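Local coordinates for protein endo-beta-mannanase (Opitutaceae bacterium TAV5, PDB 7BOB) that probably cleaves mannose units from the ends of beta-1,4-linked mannan chains, as an exo-acting, homotrimeric glycoside hydrolase of family 5, at residues Phe121-Pro124 with Val125-Glu128; Val171-Trp174 with Cys175-Met178; Ile201-Thr204 with Gly205-Gly209; Val226-Pro229 with Ala230-Gly233. All coordinates share one frame; numbering follows the deposited sequence.

Contact 1. Residues Phe121-Pro124 with Val125-Glu128; sequences FSDP and VMIE
Asp123 turns its carboxylate back over the first turn of helix 124-141, where OD2 accepts the backbone N-H of Met126 at 3.1 Å. Its CG lies anti to the backbone N (chi1 178°), the torsion that swings the carboxylate round to the helix start. Met126 N comes from above the carboxylate plane, 40° out of it, and the bond is somewhat bent. The same oxygen touches CB of Val125 and CG of Met126, each at 3.4 Å, and takes a further hydrogen bond from Gln118 NE2, so OD2 is held by two donors.

The close side of the contact runs along Ile127. Its backbone N bonds to Asp123 O at 3.0 Å, while CG1 and CD1 fold over the preceding loop, CD1 reaching Phe121 O at 3.4 Å. Phe121 itself is buried, and its ring packs edge-to-face with Trp174. The other side is loose and faces solvent. There the Pro124 ring and the Val125 methyls stand exposed with few neighbours across the contact, and Glu128 is tied in mainly through its backbone N, 3.1 Å from Pro124 O, while its carboxylate reaches across to Arg177.

An aspartate before the helix, gripping the amide three residues on, with proline in the first turn, is a classic helix N-cap.

Contact 2. Residues Val171-Trp174 with Cys175-Met178; sequences VHEW and CRRM
Helix 168-183 carries two side-chain pairings here, an i to i+3 salt bridge from Glu173 to Arg176 and an i to i+4 Met-aromatic contact from Trp174 to Met178. In the salt bridge the two chains run side by side in the same direction, and the arginine takes the carboxylate side-on: NE meets OE1 at 3.0 Å and NH2 meets OE2 at 2.6 Å. Both oxygens lie close to the guanidinium plane, but the two flat groups are turned 34° apart, and NE reaches OE1 from above the carboxylate plane. Glu173 gets there by bending at chi2 (63°). With an alanine here, Arg176 would probably lose both of its grips at once and its guanidinium would be set free to turn.

On the buried side of the helix, Met178 lays its CG over the face of the Trp174 indole, 3.5 Å from the centroid of the six-membered ring, a CH-pi contact. Its SD sits over the five-membered ring at 4.5 Å, and CE comes 3.9 Å from NE1. The backbone bond from Met178 N to Trp174 O, at 2.8 Å, joins the same two residues. Phe100 packs edge-to-face with the indole, and Leu153 of strand 151-154 touches both side chains.

The chemistry thus divides by side. Paired charges cross one turn at the more exposed surface, where opposite charge and two N-H donors fix the guanidinium, while inside, sulfur and C-H groups meet the aromatic face by dispersion and weak CH-pi attraction.

Contact 3. Residues Ile201-Thr204 with Gly205-Gly209; sequences IADT and GWRLG
Gly205 gives its backbone N-H to Asp203 OD1 at 3.2 Å, closing an Asx turn. The glycine has a positive phi of 87°, and a side chain at that point would collide with the carbonyl oxygen of Thr204.

Trp206 follows, and its N-H goes to Thr204 OG1 at 3.1 Å, an ST turn that begins one residue after the Asx turn and overlaps it by two. The hydroxyl lies between the backbone N and the carbonyl carbon of its own residue (chi1 67°), which brings it over the next amides and to the edge of the indole. The two turns shape the loop between helix 198-201 and strand 237-241 in the beta/alpha barrel, and a water 2.8 Å from Thr204 N accepts that N-H inside the bend.

Arg207 then reaches back with its chain extended from CG to NE. It takes the Asp203 carboxylate side-on, NE to OD1 at 3.0 Å and NH2 to OD2 at 2.9 Å, with the two planes 35° apart. OD1 is gripped twice, Arg207 NE and Gly205 N arriving from opposite faces of the carboxylate, while OD2 uses its syn lone pair. An asparagine in place of Asp203 is likely to leave the guanidinium without its counter-charge and to break one arm of the two-pronged grip. NH2 of Arg207 also bonds to Arg396 O, and Leu208 N beyond it donates to Tyr394 OH.

Contact 4. Residues Val226-Pro229 with Ala230-Gly233; sequences VPNP and AQPG
Val226 starts the walk by pressing its methyls on the far end of the bend: CG2 lies 3.7 Å from both N and CA of Gly233, and CG1 is 3.8 Å from Gln231 O. These are plain van der Waals touches, made where the two ends of the segment come near each other.

Asn228 does most of the work. Its carbonyl O accepts the N-H of Gln231 at 2.8 Å, the bond that closes a type I beta turn from Asn228 to Gln231. The donor is tilted 34° from the carbonyl plane, yet the bond is fairly straight at the hydrogen. The side chain folds the same way, CG anti to the backbone N (chi1 174°), and OD1 hovers 3.5 Å from Ala230 N in a weak hydrogen bond. ND2 comes 3.3 Å from NE2 of Gln231; the two are both donors and do not bond to each other. Their amides lie 67° apart, and each sends an N-H to the same acceptor, Arg207 O, which is consistent with two NH2 groups sitting so close. Asn228 OD1 in turn receives Gly209 N, and Gln231 NE2 also reaches Gln199 OE1.

Pro229 takes the second place of the turn, where its fixed phi suits the bend, and its carbonyl O meets CD of Pro232 at 3.7 Å. Beyond the turn, Pro232 packs on His172, Cys175 and Arg176 of helix 168-183, while Asn228 and Gln231 rest on Leu237 at the start of strand 237-241.

Helix 168-183 brings the four together: contact 2 touches each of the others, its centre about 10 Å from contact 1, 14 Å from contact 3 and 11 Å from contact 4. Toward contact 1, Arg177 NH2 makes a salt bridge to Glu128 OE1 at 3.1 Å, tying two neighbouring barrel helices. Toward contact 3, Val171 CG1 lies 3.5 Å from Trp206 NE1, and Phe121 CZ of contact 1 comes to 3.8 Å from that same nitrogen. Contacts 3 and 4 belong to one long loop, joined where Asn228 reads the backbone of 207-209. Contacts 1 and 4 do not meet, their nearest atoms being about 11 Å apart.

Contact 1. Residues Phe121-Pro124 with Val125-Glu128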
loop_
_atom_site.group_PDB
_atom_site.type_symbol
_atom_site.label_atom_id
_atom_site.label_comp_id
_atom_site.label_asym_id
_atom_site.label_seq_id
_atom_site.Cartn_x
_atom_site.Cartn_y
_atom_site.Cartn_z
ATOM N N PHE A 121 6.374 -1.699 -23.582
ATOM C CA PHE A 121 7.766 -1.272 -23.601
ATOM C C PHE A 121 8.768 -2.420 -23.569
ATOM O O PHE A 121 9.879 -2.279 -24.096
ATOM C CB PHE A 121 8.046 -0.349 -22.405
ATOM C CG PHE A 121 7.177 0.882 -22.361
ATOM C CD1 PHE A 121 7.178 1.790 -23.417
ATOM C CD2 PHE A 121 6.369 1.138 -21.257
ATOM C CE1 PHE A 121 6.386 2.939 -23.374
ATOM C CE2 PHE A 121 5.582 2.286 -21.197
ATOM C CZ PHE A 121 5.588 3.192 -22.263
ATOM N N SER A 122 8.429 -3.538 -22.931
ATOM C CA SER A 122 9.402 -4.585 -22.651
ATOM C C SER A 122 9.176 -5.867 -23.424
ATOM O O SER A 122 10.126 -6.635 -23.604
ATOM C CB SER A 122 9.375 -4.935 -21.164
ATOM O OG SER A 122 8.049 -5.291 -20.834
ATOM N N ASP A 123 7.941 -6.148 -23.820
ATOM C CA ASP A 123 7.663 -7.390 -24.522
ATOM C C ASP A 123 8.459 -7.454 -25.827
ATOM O O ASP A 123 8.414 -6.501 -26.620
ATOM C CB ASP A 123 6.178 -7.538 -24.834
ATOM C CG ASP A 123 5.903 -8.805 -25.594
ATOM O OD1 ASP A 123 6.274 -9.866 -25.056
ATOM O OD2 ASP A 123 5.373 -8.755 -26.725
ATOM N N PRO A 124 9.202 -8.540 -26.079
ATOM C CA PRO A 124 10.024 -8.592 -27.308
ATOM C C PRO A 124 9.218 -8.401 -28.583
ATOM O O PRO A 124 9.629 -7.638 -29.474
ATOM C CB PRO A 124 10.671 -9.982 -27.222
ATOM C CG PRO A 124 10.767 -10.237 -25.716
ATOM C CD PRO A 124 9.478 -9.676 -25.171
ATOM N N VAL A 125 8.069 -9.072 -28.692
ATOM C CA VAL A 125 7.248 -8.976 -29.898
ATOM C C VAL A 125 6.744 -7.548 -30.086
ATOM O O VAL A 125 6.773 -6.998 -31.199
ATOM C CB VAL A 125 6.088 -9.987 -29.823
ATOM C CG1 VAL A 125 5.090 -9.752 -30.949
ATOM C CG2 VAL A 125 6.622 -11.423 -29.863
ATOM N N MET A 126 6.288 -6.916 -28.996
ATOM C CA MET A 126 5.776 -5.549 -29.093
ATOM C C MET A 126 6.865 -4.580 -29.519
ATOM O O MET A 126 6.604 -3.638 -30.271
ATOM C CB MET A 126 5.179 -5.111 -27.761
ATOM C CG MET A 126 3.876 -5.802 -27.417
ATOM S SD MET A 126 2.723 -5.818 -28.790
ATOM C CE MET A 126 2.455 -4.073 -29.018
ATOM N N ILE A 127 8.086 -4.774 -29.024
ATOM C CA ILE A 127 9.179 -3.913 -29.454
ATOM C C ILE A 127 9.356 -4.013 -30.966
ATOM O O ILE A 127 9.351 -3.000 -31.679
ATOM C CB ILE A 127 10.466 -4.254 -28.687
ATOM C CG1 ILE A 127 10.330 -3.803 -27.226
ATOM C CG2 ILE A 127 11.653 -3.544 -29.289
ATOM C CD1 ILE A 127 11.524 -4.151 -26.338
ATOM N N GLU A 128 9.446 -5.241 -31.489
ATOM C CA GLU A 128 9.610 -5.416 -32.931
ATOM C C GLU A 128 8.409 -4.874 -33.696
ATOM O O GLU A 128 8.568 -4.060 -34.609
ATOM C CB GLU A 128 9.862 -6.892 -33.259
ATOM C CG GLU A 128 11.226 -7.404 -32.757
ATOM C CD GLU A 128 12.308 -6.308 -32.745
ATOM O OE1 GLU A 128 12.592 -5.704 -33.807
ATOM O OE2 GLU A 128 12.885 -6.046 -31.667
#

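Contact 2. Residues Val171-Trp174 with Cys175-Met178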
loop_
_atom_site.group_PDB
_atom_site.type_symbol
_atom_site.label_atom_id
_atom_site.label_comp_id
_atom_site.label_asym_id
_atom_site.label_seq_id
_atom_site.Cartn_x
_atom_site.Cartn_y
_atom_site.Cartn_z
ATOM N N VAL A 171 12.037 1.379 -20.588
ATOM C CA VAL A 171 11.393 2.520 -21.235
ATOM C C VAL A 171 12.413 3.318 -22.029
ATOM O O VAL A 171 12.145 3.746 -23.160
ATOM C CB VAL A 171 10.684 3.411 -20.198
ATOM C CG1 VAL A 171 10.274 4.763 -20.826
ATOM C CG2 VAL A 171 9.487 2.683 -19.576
ATOM N N HIS A 172 13.593 3.543 -21.444
ATOM C CA HIS A 172 14.663 4.234 -22.153
ATOM C C HIS A 172 15.002 3.519 -23.453
ATOM O O HIS A 172 15.165 4.165 -24.501
ATOM C CB HIS A 172 15.889 4.340 -21.244
ATOM C CG HIS A 172 17.064 5.041 -21.855
ATOM N ND1 HIS A 172 17.510 6.268 -21.412
ATOM C CD2 HIS A 172 17.916 4.664 -22.837
ATOM C CE1 HIS A 172 18.573 6.628 -22.108
ATOM N NE2 HIS A 172 18.840 5.671 -22.980
ATOM N N GLU A 173 15.072 2.175 -23.408
ATOM C CA GLU A 173 15.422 1.409 -24.594
ATOM C C GLU A 173 14.313 1.469 -25.636
ATOM O O GLU A 173 14.590 1.590 -26.834
ATOM C CB GLU A 173 15.741 -0.043 -24.207
ATOM C CG GLU A 173 15.962 -1.010 -25.377
ATOM C CD GLU A 173 17.178 -0.642 -26.248
ATOM O OE1 GLU A 173 18.003 0.201 -25.842
ATOM O OE2 GLU A 173 17.314 -1.197 -27.353
ATOM N N TRP A 174 13.053 1.376 -25.206
ATOM C CA TRP A 174 11.943 1.441 -26.151
ATOM C C TRP A 174 11.937 2.770 -26.883
ATOM O O TRP A 174 11.664 2.830 -28.097
ATOM C CB TRP A 174 10.631 1.249 -25.405
ATOM C CG TRP A 174 9.418 1.250 -26.263
ATOM C CD1 TRP A 174 8.828 0.162 -26.848
ATOM C CD2 TRP A 174 8.610 2.380 -26.602
ATOM N NE1 TRP A 174 7.708 0.552 -27.536
ATOM C CE2 TRP A 174 7.552 1.909 -27.405
ATOM C CE3 TRP A 174 8.677 3.744 -26.307
ATOM C CZ2 TRP A 174 6.571 2.754 -27.922
ATOM C CZ3 TRP A 174 7.699 4.584 -26.820
ATOM C CH2 TRP A 174 6.659 4.087 -27.613
ATOM N N CYS A 175 12.251 3.844 -26.153
ATOM C CA CYS A 175 12.272 5.181 -26.730
ATOM C C CYS A 175 13.391 5.306 -27.757
ATOM O O CYS A 175 13.188 5.852 -28.844
ATOM C CB CYS A 175 12.427 6.217 -25.609
ATOM S SG CYS A 175 12.481 7.940 -26.131
ATOM N N ARG A 176 14.576 4.780 -27.426
ATOM C CA ARG A 176 15.668 4.708 -28.390
ATOM C C ARG A 176 15.248 3.942 -29.634
ATOM O O ARG A 176 15.507 4.383 -30.760
ATOM C CB ARG A 176 16.901 4.045 -27.760
ATOM C CG ARG A 176 18.213 4.250 -28.545
ATOM C CD ARG A 176 19.325 3.293 -28.085
ATOM N NE ARG A 176 18.922 1.896 -28.197
ATOM C CZ ARG A 176 19.062 1.165 -29.306
ATOM N NH1 ARG A 176 19.608 1.698 -30.397
ATOM N NH2 ARG A 176 18.652 -0.098 -29.330
ATOM N N ARG A 177 14.580 2.802 -29.449
ATOM C CA ARG A 177 14.219 1.972 -30.594
ATOM C C ARG A 177 13.159 2.639 -31.458
ATOM O O ARG A 177 13.233 2.577 -32.689
ATOM C CB ARG A 177 13.735 0.608 -30.126
ATOM C CG ARG A 177 14.842 -0.294 -29.591
ATOM C CD ARG A 177 15.706 -0.862 -30.704
ATOM N NE ARG A 177 14.909 -1.370 -31.818
ATOM C CZ ARG A 177 14.496 -2.629 -31.941
ATOM N NH1 ARG A 177 14.801 -3.533 -31.027
ATOM N NH2 ARG A 177 13.782 -2.989 -32.996
ATOM N N MET A 178 12.158 3.271 -30.843
ATOM C CA MET A 178 11.082 3.853 -31.634
ATOM C C MET A 178 11.525 5.143 -32.318
ATOM O O MET A 178 11.121 5.411 -33.448
ATOM C CB MET A 178 9.852 4.114 -30.771
ATOM C CG MET A 178 9.257 2.882 -30.139
ATOM S SD MET A 178 9.027 1.541 -31.330
ATOM C CE MET A 178 10.030 0.254 -30.610
#

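Contact 3. Residues Ile201-Thr204 with Gly205-Gly209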
loop_
_atom_site.group_PDB
_atom_site.type_symbol
_atom_site.label_atom_id
_atom_site.label_comp_id
_atom_site.label_asym_id
_atom_site.label_seq_id
_atom_site.Cartn_x
_atom_site.Cartn_y
_atom_site.Cartn_z
ATOM N N ILE A 201 5.915 14.983 -11.698
ATOM C CA ILE A 201 5.298 14.598 -10.433
ATOM C C ILE A 201 5.322 13.089 -10.159
ATOM O O ILE A 201 4.916 12.674 -9.064
ATOM C CB ILE A 201 3.848 15.121 -10.353
ATOM C CG1 ILE A 201 2.957 14.368 -11.354
ATOM C CG2 ILE A 201 3.800 16.679 -10.579
ATOM C CD1 ILE A 201 1.479 14.426 -11.028
ATOM N N ALA A 202 5.749 12.251 -11.115
ATOM C CA ALA A 202 5.901 10.816 -10.846
ATOM C C ALA A 202 7.197 10.301 -11.461
ATOM O O ALA A 202 7.908 11.026 -12.166
ATOM C CB ALA A 202 4.696 10.013 -11.358
ATOM N N ASP A 203 7.527 9.040 -11.172
ATOM C CA ASP A 203 8.614 8.341 -11.863
ATOM C C ASP A 203 7.973 7.229 -12.684
ATOM O O ASP A 203 7.732 6.130 -12.189
ATOM C CB ASP A 203 9.682 7.774 -10.935
ATOM C CG ASP A 203 10.885 7.210 -11.712
ATOM O OD1 ASP A 203 10.941 7.373 -12.958
ATOM O OD2 ASP A 203 11.789 6.628 -11.076
ATOM N N THR A 204 7.699 7.544 -13.950
ATOM C CA THR A 204 7.106 6.632 -14.911
ATOM C C THR A 204 8.147 6.011 -15.815
ATOM O O THR A 204 7.788 5.224 -16.682
ATOM C CB THR A 204 6.097 7.378 -15.780
ATOM O OG1 THR A 204 6.820 8.329 -16.589
ATOM C CG2 THR A 204 5.082 8.122 -14.908
ATOM N N GLY A 205 9.425 6.370 -15.646
ATOM C CA GLY A 205 10.451 6.074 -16.617
ATOM C C GLY A 205 10.587 7.118 -17.709
ATOM O O GLY A 205 11.536 7.043 -18.503
ATOM N N TRP A 206 9.677 8.099 -17.770
ATOM C CA TRP A 206 9.770 9.199 -18.734
ATOM C C TRP A 206 10.321 10.402 -17.971
ATOM O O TRP A 206 9.578 11.131 -17.305
ATOM C CB TRP A 206 8.416 9.462 -19.385
ATOM C CG TRP A 206 8.037 8.354 -20.357
ATOM C CD1 TRP A 206 7.332 7.209 -20.074
ATOM C CD2 TRP A 206 8.372 8.280 -21.753
ATOM N NE1 TRP A 206 7.204 6.433 -21.208
ATOM C CE2 TRP A 206 7.831 7.068 -22.250
ATOM C CE3 TRP A 206 9.076 9.119 -22.630
ATOM C CZ2 TRP A 206 7.968 6.678 -23.588
ATOM C CZ3 TRP A 206 9.216 8.730 -23.949
ATOM C CH2 TRP A 206 8.657 7.521 -24.422
ATOM N N ARG A 207 11.635 10.595 -18.051
ATOM C CA ARG A 207 12.357 11.414 -17.090
ATOM C C ARG A 207 12.982 12.637 -17.735
ATOM O O ARG A 207 13.402 12.612 -18.899
ATOM C CB ARG A 207 13.456 10.614 -16.418
ATOM C CG ARG A 207 12.930 9.465 -15.572
ATOM C CD ARG A 207 14.044 8.494 -15.256
ATOM N NE ARG A 207 13.673 7.582 -14.180
ATOM C CZ ARG A 207 14.492 6.673 -13.662
ATOM N NH1 ARG A 207 15.731 6.558 -14.135
ATOM N NH2 ARG A 207 14.078 5.891 -12.662
ATOM N N LEU A 208 13.036 13.706 -16.945
ATOM C CA LEU A 208 13.847 14.879 -17.238
ATOM C C LEU A 208 15.197 14.671 -16.573
ATOM O O LEU A 208 15.294 14.720 -15.349
ATOM C CB LEU A 208 13.193 16.149 -16.692
ATOM C CG LEU A 208 11.739 16.417 -17.076
ATOM C CD1 LEU A 208 11.210 17.618 -16.316
ATOM C CD2 LEU A 208 11.649 16.656 -18.576
ATOM N N GLY A 209 16.236 14.428 -17.357
ATOM C CA GLY A 209 17.556 14.459 -16.761
ATOM C C GLY A 209 18.371 13.191 -16.869
ATOM O O GLY A 209 18.199 12.242 -16.081
HETATM O O HOH W 1 8.077 10.171 -14.901
#

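Contact 4. Residues Val226-Pro229 with Ala230-Gly233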
loop_
_atom_site.group_PDB
_atom_site.type_symbol
_atom_site.label_atom_id
_atom_site.label_comp_id
_atom_site.label_asym_id
_atom_site.label_seq_id
_atom_site.Cartn_x
_atom_site.Cartn_y
_atom_site.Cartn_z
ATOM N N VAL A 226 20.947 15.244 -28.558
ATOM C CA VAL A 226 19.561 15.419 -28.138
ATOM C C VAL A 226 19.588 16.154 -26.797
ATOM O O VAL A 226 20.499 15.914 -25.994
ATOM C CB VAL A 226 18.860 14.050 -28.094
ATOM C CG1 VAL A 226 17.725 14.033 -27.118
ATOM C CG2 VAL A 226 18.380 13.632 -29.488
ATOM N N PRO A 227 18.661 17.080 -26.511
ATOM C CA PRO A 227 18.822 17.886 -25.285
ATOM C C PRO A 227 18.662 17.092 -23.998
ATOM O O PRO A 227 19.379 17.367 -23.035
ATOM C CB PRO A 227 17.743 18.969 -25.422
ATOM C CG PRO A 227 16.753 18.429 -26.353
ATOM C CD PRO A 227 17.476 17.486 -27.287
ATOM N N ASN A 228 17.761 16.105 -23.948
ATOM C CA ASN A 228 17.446 15.377 -22.717
ATOM C C ASN A 228 17.797 13.904 -22.913
ATOM O O ASN A 228 16.940 13.095 -23.303
ATOM C CB ASN A 228 15.974 15.566 -22.330
ATOM C CG ASN A 228 15.553 14.701 -21.116
ATOM O OD1 ASN A 228 16.383 14.328 -20.284
ATOM N ND2 ASN A 228 14.262 14.374 -21.038
ATOM N N PRO A 229 19.032 13.504 -22.598
ATOM C CA PRO A 229 19.474 12.121 -22.883
ATOM C C PRO A 229 18.658 11.022 -22.199
ATOM O O PRO A 229 18.735 9.863 -22.636
ATOM C CB PRO A 229 20.928 12.109 -22.386
ATOM C CG PRO A 229 21.324 13.567 -22.296
ATOM C CD PRO A 229 20.077 14.306 -21.942
ATOM N N ALA A 230 17.889 11.332 -21.151
ATOM C CA ALA A 230 17.026 10.321 -20.554
ATOM C C ALA A 230 15.869 9.969 -21.460
ATOM O O ALA A 230 15.208 8.952 -21.231
ATOM C CB ALA A 230 16.487 10.788 -19.203
ATOM N N GLN A 231 15.617 10.792 -22.482
ATOM C CA GLN A 231 14.645 10.516 -23.537
ATOM C C GLN A 231 15.417 10.510 -24.853
ATOM O O GLN A 231 15.410 11.498 -25.608
ATOM C CB GLN A 231 13.514 11.543 -23.527
ATOM C CG GLN A 231 12.595 11.430 -22.297
ATOM C CD GLN A 231 11.554 12.535 -22.237
ATOM O OE1 GLN A 231 11.038 12.966 -23.261
ATOM N NE2 GLN A 231 11.262 13.013 -21.041
ATOM N N PRO A 232 16.102 9.412 -25.158
ATOM C CA PRO A 232 17.003 9.405 -26.313
ATOM C C PRO A 232 16.241 9.596 -27.612
ATOM O O PRO A 232 15.160 9.036 -27.814
ATOM C CB PRO A 232 17.652 8.022 -26.245
ATOM C CG PRO A 232 16.623 7.185 -25.534
ATOM C CD PRO A 232 16.049 8.101 -24.495
ATOM N N GLY A 233 16.810 10.412 -28.489
ATOM C CA GLY A 233 16.190 10.636 -29.777
ATOM C C GLY A 233 15.042 11.620 -29.792
ATOM O O GLY A 233 14.413 11.777 -30.843
#